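Local structure of serine racemase (Enterococcus faecalis, 4ECL) at residues A[104-114]-A[142-152]. The protein is a serine racemase, VanTG, whose cytoplasmic part belongs to the alanine racemase family and joins a TIM-barrel domain to a mainly beta C-terminal domain. Residues are numbered along the deposited sequence; the frame is centred on the assembly and turned at random.
Sequences LIDYRYSLLLN and KILAAFSLKHI
Tyr107 on Lys142, and Asn114 on Leu149 and His151, join residues 104-114 to 142-152, an example of how neighbouring helices on the outside of a TIM barrel pack side by side and nearly parallel. The axes of helix 107-114 and helix 142-146 come within 10.1 Å and run at 21° to each other. Between them in the chain runs barrel strand 120-127, where Leu113 packs on Ile120 and Ile152 on Ala122. With CG trans to the backbone N (chi1 -171°), Tyr107, at the start of its helix, lays its ring across Lys142, sandwiched between that extended chain and Leu111 CG on the opposite face. Lys142 CB makes the CH-pi contact, 4.1 Å from the ring centroid, while Ala145 CB reaches Tyr107 CE1 at 3.7 Å. Apolar contacts follow along the helix. Leu149 splits its branches, CD1 against Ser110 CB and CD2 against Leu111 CD2, 3.6 Å away; deeper in, the Leu104 and Ile152 side chains run alongside in opposite directions, CD1 of Leu104 4.0 Å from CG2 of Ile152. Polar bonding comes last, at the helix's C-terminal end. One face of the Asn114 amide lies against Leu149, with ND2 3.4 Å from CD2. His151, whose ring is held by Asp119 through ND1, gives its backbone N-H to that amide. The bond, His151 N to Asn114 OD1, is 2.8 Å long and lies in the carbonyl plane.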
ATOM      1  N   LEU A 104     -18.644  20.772  -0.556  1.00 30.49           N
ATOM      2  CA  LEU A 104     -18.345  22.021   0.145  1.00 26.67           C
ATOM      3  C   LEU A 104     -17.948  21.710   1.585  1.00 20.55           C
ATOM      4  O   LEU A 104     -18.794  21.422   2.431  1.00 20.37           O
ATOM      5  CB  LEU A 104     -19.556  22.961   0.107  1.00 22.84           C
ATOM      6  CG  LEU A 104     -19.977  23.341  -1.310  1.00 24.76           C
ATOM      7  CD1 LEU A 104     -21.139  24.320  -1.291  1.00 30.56           C
ATOM      8  CD2 LEU A 104     -18.782  23.926  -2.066  1.00 27.64           C
ATOM      9  N   ILE A 105     -16.656  21.775   1.864  1.00 16.93           N
ATOM     10  CA  ILE A 105     -16.157  21.293   3.139  1.00 23.35           C
ATOM     11  C   ILE A 105     -16.309  22.293   4.274  1.00 23.42           C
ATOM     12  O   ILE A 105     -16.337  21.888   5.438  1.00 22.45           O
ATOM     13  CB  ILE A 105     -14.693  20.863   3.042  1.00 25.05           C
ATOM     14  CG1 ILE A 105     -13.812  22.061   2.664  1.00 28.65           C
ATOM     15  CG2 ILE A 105     -14.556  19.702   2.060  1.00 17.57           C
ATOM     16  CD1 ILE A 105     -12.328  21.822   2.889  1.00 34.27           C
ATOM     17  N   ASP A 106     -16.379  23.584   3.924  1.00 26.17           N
ATOM     18  CA  ASP A 106     -16.767  24.658   4.850  1.00 28.30           C
ATOM     19  C   ASP A 106     -17.053  26.002   4.140  1.00 27.71           C
ATOM     20  O   ASP A 106     -16.886  26.127   2.925  1.00 27.09           O
ATOM     21  CB  ASP A 106     -15.774  24.807   6.017  1.00 32.37           C
ATOM     22  CG  ASP A 106     -14.500  25.552   5.638  1.00 33.76           C
ATOM     23  OD1 ASP A 106     -14.305  25.899   4.457  1.00 36.96           O
ATOM     24  OD2 ASP A 106     -13.675  25.785   6.547  1.00 32.68           O
ATOM     25  N   TYR A 107     -17.491  26.999   4.897  1.00 31.05           N
ATOM     26  CA  TYR A 107     -17.888  28.276   4.301  1.00 37.93           C
ATOM     27  C   TYR A 107     -16.761  28.992   3.526  1.00 36.45           C
ATOM     28  O   TYR A 107     -16.900  29.274   2.330  1.00 35.56           O
ATOM     29  CB  TYR A 107     -18.504  29.201   5.357  1.00 44.48           C
ATOM     30  CG  TYR A 107     -19.124  30.443   4.762  1.00 51.11           C
ATOM     31  CD1 TYR A 107     -20.178  30.349   3.859  1.00 51.41           C
ATOM     32  CD2 TYR A 107     -18.655  31.704   5.093  1.00 50.35           C
ATOM     33  CE1 TYR A 107     -20.739  31.472   3.300  1.00 52.24           C
ATOM     34  CE2 TYR A 107     -19.210  32.833   4.540  1.00 55.46           C
ATOM     35  CZ  TYR A 107     -20.251  32.714   3.644  1.00 59.46           C
ATOM     36  OH  TYR A 107     -20.813  33.846   3.094  1.00 67.41           O
ATOM     37  N   ARG A 108     -15.657  29.280   4.209  1.00 29.48           N
ATOM     38  CA  ARG A 108     -14.471  29.865   3.578  1.00 37.44           C
ATOM     39  C   ARG A 108     -14.081  29.154   2.271  1.00 36.16           C
ATOM     40  O   ARG A 108     -13.751  29.797   1.263  1.00 29.05           O
ATOM     41  CB  ARG A 108     -13.301  29.828   4.566  1.00 46.84           C
ATOM     42  CG  ARG A 108     -11.940  30.202   3.991  1.00 57.34           C
ATOM     43  CD  ARG A 108     -10.893  30.262   5.105  1.00 60.69           C
ATOM     44  NE  ARG A 108     -11.357  31.124   6.190  1.00 62.94           N
ATOM     45  CZ  ARG A 108     -11.098  32.427   6.269  1.00 63.57           C
ATOM     46  NH1 ARG A 108     -10.361  33.017   5.337  1.00 60.61           N
ATOM     47  NH2 ARG A 108     -11.570  33.137   7.285  1.00 66.18           N
ATOM     48  N   TYR A 109     -14.130  27.827   2.286  1.00 32.72           N
ATOM     49  CA  TYR A 109     -13.821  27.059   1.087  1.00 28.51           C
ATOM     50  C   TYR A 109     -14.832  27.381  -0.007  1.00 27.73           C
ATOM     51  O   TYR A 109     -14.462  27.658  -1.157  1.00 28.42           O
ATOM     52  CB  TYR A 109     -13.829  25.563   1.388  1.00 27.01           C
ATOM     53  CG  TYR A 109     -13.614  24.704   0.163  1.00 27.40           C
ATOM     54  CD1 TYR A 109     -12.341  24.524  -0.373  1.00 25.65           C
ATOM     55  CD2 TYR A 109     -14.684  24.086  -0.466  1.00 29.02           C
ATOM     56  CE1 TYR A 109     -12.145  23.738  -1.502  1.00 28.89           C
ATOM     57  CE2 TYR A 109     -14.499  23.303  -1.589  1.00 33.79           C
ATOM     58  CZ  TYR A 109     -13.231  23.130  -2.103  1.00 30.96           C
ATOM     59  OH  TYR A 109     -13.067  22.355  -3.228  1.00 26.72           O
ATOM     60  N   SER A 110     -16.106  27.362   0.373  1.00 20.91           N
ATOM     61  CA  SER A 110     -17.197  27.608  -0.554  1.00 29.44           C
ATOM     62  C   SER A 110     -17.051  28.951  -1.264  1.00 37.61           C
ATOM     63  O   SER A 110     -17.285  29.059  -2.469  1.00 38.43           O
ATOM     64  CB  SER A 110     -18.529  27.551   0.184  1.00 30.67           C
ATOM     65  OG  SER A 110     -18.796  26.235   0.636  1.00 36.62           O
ATOM     66  N   LEU A 111     -16.652  29.970  -0.510  1.00 39.17           N
ATOM     67  CA  LEU A 111     -16.494  31.310  -1.063  1.00 39.24           C
ATOM     68  C   LEU A 111     -15.356  31.342  -2.066  1.00 35.46           C
ATOM     69  O   LEU A 111     -15.506  31.872  -3.168  1.00 34.80           O
ATOM     70  CB  LEU A 111     -16.230  32.319   0.053  1.00 39.89           C
ATOM     71  CG  LEU A 111     -17.405  32.632   0.979  1.00 45.45           C
ATOM     72  CD1 LEU A 111     -17.007  33.721   1.959  1.00 42.45           C
ATOM     73  CD2 LEU A 111     -18.640  33.063   0.193  1.00 49.30           C
ATOM     74  N   LEU A 112     -14.229  30.754  -1.669  1.00 30.89           N
ATOM     75  CA  LEU A 112     -13.019  30.721  -2.480  1.00 29.20           C
ATOM     76  C   LEU A 112     -13.202  29.963  -3.795  1.00 39.84           C
ATOM     77  O   LEU A 112     -12.670  30.364  -4.836  1.00 44.22           O
ATOM     78  CB  LEU A 112     -11.874  30.107  -1.675  1.00 28.41           C
ATOM     79  CG  LEU A 112     -10.465  30.169  -2.265  1.00 36.74           C
ATOM     80  CD1 LEU A 112     -10.099  31.590  -2.637  1.00 41.86           C
ATOM     81  CD2 LEU A 112      -9.463  29.620  -1.267  1.00 41.06           C
ATOM     82  N   LEU A 113     -13.936  28.856  -3.744  1.00 37.15           N
ATOM     83  CA  LEU A 113     -14.233  28.101  -4.954  1.00 35.71           C
ATOM     84  C   LEU A 113     -15.143  28.901  -5.891  1.00 33.83           C
ATOM     85  O   LEU A 113     -14.977  28.860  -7.118  1.00 30.53           O
ATOM     86  CB  LEU A 113     -14.899  26.762  -4.601  1.00 37.00           C
ATOM     87  CG  LEU A 113     -15.105  25.794  -5.766  1.00 32.73           C
ATOM     88  CD1 LEU A 113     -13.771  25.298  -6.293  1.00 30.68           C
ATOM     89  CD2 LEU A 113     -15.986  24.631  -5.350  1.00 32.53           C
ATOM     90  N   ASN A 114     -16.102  29.616  -5.303  1.00 33.50           N
ATOM     91  CA  ASN A 114     -17.035  30.455  -6.055  1.00 37.66           C
ATOM     92  C   ASN A 114     -16.302  31.568  -6.797  1.00 45.81           C
ATOM     93  O   ASN A 114     -16.638  31.898  -7.937  1.00 48.05           O
ATOM     94  CB  ASN A 114     -18.077  31.063  -5.112  1.00 36.78           C
ATOM     95  CG  ASN A 114     -19.148  31.865  -5.846  1.00 40.91           C
ATOM     96  OD1 ASN A 114     -19.709  31.415  -6.849  1.00 43.99           O
ATOM     97  ND2 ASN A 114     -19.437  33.061  -5.344  1.00 37.74           N
ATOM     98  N   LYS A 142     -24.152  30.667   7.587  1.00 33.57           N
ATOM     99  CA  LYS A 142     -23.134  30.338   6.595  1.00 37.23           C
ATOM    100  C   LYS A 142     -23.629  29.256   5.626  1.00 35.09           C
ATOM    101  O   LYS A 142     -23.380  29.325   4.422  1.00 39.81           O
ATOM    102  CB  LYS A 142     -21.831  29.929   7.280  1.00 39.54           C
ATOM    103  CG  LYS A 142     -21.285  31.018   8.206  1.00 35.36           C
ATOM    104  CD  LYS A 142     -19.991  30.586   8.885  1.00 36.85           C
ATOM    105  CE  LYS A 142     -19.485  31.642   9.873  1.00 36.99           C
ATOM    106  NZ  LYS A 142     -18.283  31.149  10.608  1.00 35.20           N
ATOM    107  N   ILE A 143     -24.359  28.279   6.152  1.00 30.63           N
ATOM    108  CA  ILE A 143     -24.933  27.221   5.322  1.00 31.74           C
ATOM    109  C   ILE A 143     -25.910  27.794   4.294  1.00 38.45           C
ATOM    110  O   ILE A 143     -25.831  27.490   3.098  1.00 38.54           O
ATOM    111  CB  ILE A 143     -25.645  26.157   6.184  1.00 32.32           C
ATOM    112  CG1 ILE A 143     -24.624  25.428   7.067  1.00 33.86           C
ATOM    113  CG2 ILE A 143     -26.392  25.144   5.295  1.00 31.16           C
ATOM    114  CD1 ILE A 143     -25.240  24.667   8.230  1.00 32.85           C
ATOM    115  N   LEU A 144     -26.824  28.636   4.766  1.00 37.16           N
ATOM    116  CA  LEU A 144     -27.817  29.237   3.891  1.00 31.32           C
ATOM    117  C   LEU A 144     -27.138  30.133   2.852  1.00 33.39           C
ATOM    118  O   LEU A 144     -27.538  30.170   1.687  1.00 36.41           O
ATOM    119  CB  LEU A 144     -28.847  30.018   4.718  1.00 39.21           C
ATOM    120  CG  LEU A 144     -29.913  30.767   3.923  1.00 41.40           C
ATOM    121  CD1 LEU A 144     -30.695  29.809   3.037  1.00 40.74           C
ATOM    122  CD2 LEU A 144     -30.837  31.527   4.864  1.00 46.35           C
ATOM    123  N   ALA A 145     -26.102  30.847   3.278  1.00 36.53           N
ATOM    124  CA  ALA A 145     -25.336  31.701   2.377  1.00 38.86           C
ATOM    125  C   ALA A 145     -24.687  30.896   1.249  1.00 38.63           C
ATOM    126  O   ALA A 145     -24.575  31.374   0.113  1.00 35.17           O
ATOM    127  CB  ALA A 145     -24.288  32.483   3.154  1.00 36.04           C
ATOM    128  N   ALA A 146     -24.283  29.663   1.555  1.00 36.40           N
ATOM    129  CA  ALA A 146     -23.647  28.814   0.561  1.00 33.34           C
ATOM    130  C   ALA A 146     -24.641  28.460  -0.539  1.00 37.31           C
ATOM    131  O   ALA A 146     -24.251  28.081  -1.645  1.00 34.94           O
ATOM    132  CB  ALA A 146     -23.097  27.559   1.208  1.00 33.12           C
ATOM    133  N   PHE A 147     -25.929  28.585  -0.230  1.00 30.85           N
ATOM    134  CA  PHE A 147     -26.977  28.332  -1.215  1.00 37.44           C
ATOM    135  C   PHE A 147     -27.247  29.543  -2.111  1.00 37.64           C
ATOM    136  O   PHE A 147     -28.116  29.496  -2.984  1.00 35.90           O
ATOM    137  CB  PHE A 147     -28.275  27.919  -0.522  1.00 39.82           C
ATOM    138  CG  PHE A 147     -28.340  26.467  -0.179  1.00 37.38           C
ATOM    139  CD1 PHE A 147     -28.790  25.546  -1.111  1.00 29.74           C
ATOM    140  CD2 PHE A 147     -27.963  26.018   1.078  1.00 37.33           C
ATOM    141  CE1 PHE A 147     -28.852  24.203  -0.805  1.00 24.84           C
ATOM    142  CE2 PHE A 147     -28.020  24.671   1.394  1.00 31.35           C
ATOM    143  CZ  PHE A 147     -28.471  23.758   0.448  1.00 28.26           C
ATOM    144  N   SER A 148     -26.507  30.623  -1.886  1.00 37.45           N
ATOM    145  CA  SER A 148     -26.657  31.828  -2.685  1.00 45.34           C
ATOM    146  C   SER A 148     -25.358  32.244  -3.365  1.00 44.35           C
ATOM    147  O   SER A 148     -25.154  33.423  -3.649  1.00 48.45           O
ATOM    148  CB  SER A 148     -27.188  32.978  -1.821  1.00 50.75           C
ATOM    149  OG  SER A 148     -28.410  32.615  -1.200  1.00 55.46           O
ATOM    150  N   LEU A 149     -24.481  31.286  -3.627  1.00 40.79           N
ATOM    151  CA  LEU A 149     -23.263  31.571  -4.381  1.00 39.99           C
ATOM    152  C   LEU A 149     -23.497  31.451  -5.887  1.00 45.82           C
ATOM    153  O   LEU A 149     -24.048  30.461  -6.368  1.00 48.41           O
ATOM    154  CB  LEU A 149     -22.129  30.663  -3.928  1.00 30.45           C
ATOM    155  CG  LEU A 149     -21.736  30.943  -2.482  1.00 33.57           C
ATOM    156  CD1 LEU A 149     -20.853  29.851  -1.922  1.00 35.79           C
ATOM    157  CD2 LEU A 149     -21.036  32.288  -2.413  1.00 41.48           C
ATOM    158  N   LYS A 150     -23.065  32.476  -6.613  1.00 47.22           N
ATOM    159  CA  LYS A 150     -23.349  32.645  -8.040  1.00 49.97           C
ATOM    160  C   LYS A 150     -22.902  31.489  -8.944  1.00 51.77           C
ATOM    161  O   LYS A 150     -23.601  31.131  -9.896  1.00 57.28           O
ATOM    162  CB  LYS A 150     -22.724  33.965  -8.511  1.00 54.38           C
ATOM    163  CG  LYS A 150     -22.609  34.154 -10.010  1.00 57.99           C
ATOM    164  CD  LYS A 150     -21.905  35.479 -10.286  1.00 68.24           C
ATOM    165  CE  LYS A 150     -21.718  35.744 -11.771  1.00 73.94           C
ATOM    166  NZ  LYS A 150     -20.993  37.030 -11.996  1.00 76.93           N
ATOM    167  N   HIS A 151     -21.748  30.899  -8.652  1.00 41.17           N
ATOM    168  CA  HIS A 151     -21.200  29.880  -9.539  1.00 32.82           C
ATOM    169  C   HIS A 151     -21.316  28.467  -8.990  1.00 35.89           C
ATOM    170  O   HIS A 151     -20.970  27.502  -9.676  1.00 37.52           O
ATOM    171  CB  HIS A 151     -19.746  30.198  -9.878  1.00 29.06           C
ATOM    172  CG  HIS A 151     -19.576  31.452 -10.679  1.00 39.07           C
ATOM    173  ND1 HIS A 151     -19.885  31.523 -12.021  1.00 44.17           N
ATOM    174  CD2 HIS A 151     -19.135  32.682 -10.327  1.00 44.37           C
ATOM    175  CE1 HIS A 151     -19.639  32.743 -12.462  1.00 46.09           C
ATOM    176  NE2 HIS A 151     -19.182  33.467 -11.456  1.00 46.82           N
ATOM    177  N   ILE A 152     -21.796  28.345  -7.757  1.00 35.65           N
ATOM    178  CA  ILE A 152     -21.951  27.041  -7.122  1.00 35.46           C
ATOM    179  C   ILE A 152     -23.415  26.632  -7.106  1.00 38.08           C
ATOM    180  O   ILE A 152     -24.233  27.305  -6.481  1.00 38.84           O
ATOM    181  CB  ILE A 152     -21.462  27.062  -5.661  1.00 35.30           C
ATOM    182  CG1 ILE A 152     -20.057  27.657  -5.559  1.00 36.02           C
ATOM    183  CG2 ILE A 152     -21.521  25.669  -5.052  1.00 33.84           C
ATOM    184  CD1 ILE A 152     -19.075  27.124  -6.549  1.00 35.17           C
TER
HETATM  185  O   HOH W   1     -21.986  35.358  -5.352  1.00 33.92           O